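Local coordinates for MgGH51 (Meripilus giganteus, PDB 6ZPV), which hydrolyses terminal alpha-L-arabinofuranosyl linkages, as a fungal alpha-L-arabinofuranosidase of glycoside hydrolase family 51, at residues A291-G296 and F353-S358. Residues are numbered along the deposited sequence; the frame is centred on the assembly and turned at random.
Sequences AGYSLG and FFAAGS
The Y293 ring lies flat over the methyl of A355, a CH-pi contact between two neighbouring loops of the (beta/alpha)8 barrel: one follows strand 284-289, the other strand 345-348, and these strands lie side by side in the parallel sheet. The evidence for face-on contact is direct. A355 CB stands 3.4 Å from the ring centroid, 13° off the ring normal, and the ring carbons CD1 and CE1 of Y293 are its nearest neighbours, at 3.4 Å each. With CG anti to the backbone N (chi1 -178°), the Y293 ring is carried toward the second loop and its face meets A355 CB; Y293 CA and A355 CA are 7.4 Å apart.

The contact is apolar: Y293 OH comes no nearer than 4.1 Å to F354 O, too far for a hydrogen bond. Replacing this tyrosine with alanine removes the ring and would probably leave the A355 methyl without its aromatic cover, opening a gap between the loops.

Polar bonding ties the loops together indirectly through R362 of helix 359-373, whose guanidinium group bonds to both A291 O and A355 O. Within the second loop, S358 N makes a weak 3.4 Å hydrogen bond to A355 O.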
loop_
_atom_site.group_PDB
_atom_site.type_symbol
_atom_site.label_atom_id
_atom_site.label_comp_id
_atom_site.label_asym_id
_atom_site.label_seq_id
_atom_site.Cartn_x
_atom_site.Cartn_y
_atom_site.Cartn_z
ATOM N N ALA A 291 -12.365 15.703 -1.406
ATOM C CA ALA A 291 -13.342 16.528 -0.655
ATOM C C ALA A 291 -13.198 18.017 -0.930
ATOM O O ALA A 291 -13.643 18.812 -0.109
ATOM C CB ALA A 291 -13.269 16.213 0.819
ATOM N N GLY A 292 -12.679 18.402 -2.071
ATOM C CA GLY A 292 -12.646 19.831 -2.446
ATOM C C GLY A 292 -11.417 20.590 -2.034
ATOM O O GLY A 292 -11.413 21.823 -2.095
ATOM N N TYR A 293 -10.353 19.914 -1.621
ATOM C CA TYR A 293 -9.054 20.514 -1.247
ATOM C C TYR A 293 -7.914 19.792 -1.913
ATOM O O TYR A 293 -7.930 18.548 -1.997
ATOM C CB TYR A 293 -8.889 20.533 0.294
ATOM C CG TYR A 293 -7.609 21.164 0.743
ATOM C CD1 TYR A 293 -7.436 22.530 0.687
ATOM C CD2 TYR A 293 -6.563 20.417 1.240
ATOM C CE1 TYR A 293 -6.244 23.111 1.079
ATOM C CE2 TYR A 293 -5.386 20.989 1.667
ATOM C CZ TYR A 293 -5.196 22.347 1.567
ATOM O OH TYR A 293 -4.069 22.972 1.997
ATOM N N SER A 294 -6.914 20.548 -2.341
ATOM C CA SER A 294 -5.664 19.980 -2.853
ATOM C C SER A 294 -4.468 20.652 -2.207
ATOM O O SER A 294 -4.614 21.683 -1.540
ATOM C CB SER A 294 -5.645 20.054 -4.399
ATOM O OG SER A 294 -5.771 21.374 -4.860
ATOM N N LEU A 295 -3.289 20.029 -2.382
ATOM C CA LEU A 295 -2.175 20.315 -1.472
ATOM C C LEU A 295 -1.500 21.666 -1.749
ATOM O O LEU A 295 -0.790 22.128 -0.852
ATOM C CB LEU A 295 -1.165 19.160 -1.533
ATOM C CG LEU A 295 -1.686 17.878 -0.900
ATOM C CD1 LEU A 295 -0.877 16.682 -1.374
ATOM C CD2 LEU A 295 -1.632 17.967 0.620
ATOM N N GLY A 296 -1.789 22.302 -2.882
ATOM C CA GLY A 296 -1.339 23.694 -3.081
ATOM C C GLY A 296 -2.163 24.700 -2.320
ATOM O O GLY A 296 -1.855 25.900 -2.410
ATOM N N PHE A 353 -7.375 18.983 8.577
ATOM C CA PHE A 353 -6.882 19.936 9.572
ATOM C C PHE A 353 -6.005 20.998 8.959
ATOM O O PHE A 353 -5.834 22.082 9.542
ATOM C CB PHE A 353 -6.200 19.224 10.747
ATOM C CG PHE A 353 -5.071 18.319 10.395
ATOM C CD1 PHE A 353 -3.810 18.834 10.136
ATOM C CD2 PHE A 353 -5.256 16.946 10.316
ATOM C CE1 PHE A 353 -2.733 18.012 9.833
ATOM C CE2 PHE A 353 -4.178 16.101 10.027
ATOM C CZ PHE A 353 -2.926 16.638 9.766
ATOM N N PHE A 354 -5.392 20.742 7.793
ATOM C CA PHE A 354 -4.599 21.782 7.110
ATOM C C PHE A 354 -5.456 22.801 6.353
ATOM O O PHE A 354 -4.944 23.839 5.929
ATOM C CB PHE A 354 -3.630 21.140 6.120
ATOM C CG PHE A 354 -2.398 20.521 6.738
ATOM C CD1 PHE A 354 -1.601 21.221 7.629
ATOM C CD2 PHE A 354 -2.007 19.240 6.378
ATOM C CE1 PHE A 354 -0.451 20.642 8.137
ATOM C CE2 PHE A 354 -0.832 18.705 6.889
ATOM C CZ PHE A 354 -0.063 19.377 7.779
ATOM N N ALA A 355 -6.762 22.500 6.194
ATOM C CA ALA A 355 -7.727 23.346 5.446
ATOM C C ALA A 355 -9.018 23.451 6.251
ATOM O O ALA A 355 -10.112 23.240 5.739
ATOM C CB ALA A 355 -7.936 22.746 4.060
ATOM N N ALA A 356 -8.859 23.746 7.545
ATOM C CA ALA A 356 -10.005 23.732 8.460
ATOM C C ALA A 356 -10.938 24.911 8.304
ATOM O O ALA A 356 -12.057 24.871 8.839
ATOM C CB ALA A 356 -9.510 23.551 9.860
ATOM N N GLY A 357 -10.491 25.977 7.622
ATOM C CA GLY A 357 -11.399 27.098 7.333
ATOM C C GLY A 357 -12.506 26.730 6.397
ATOM O O GLY A 357 -13.629 27.244 6.585
ATOM N N SER A 358 -12.278 25.843 5.458
ATOM C CA SER A 358 -13.315 25.389 4.502
ATOM C C SER A 358 -13.905 24.031 4.845
ATOM O O SER A 358 -14.963 23.704 4.309
ATOM C CB SER A 358 -12.738 25.381 3.108
ATOM O OG SER A 358 -11.726 24.392 3.036
#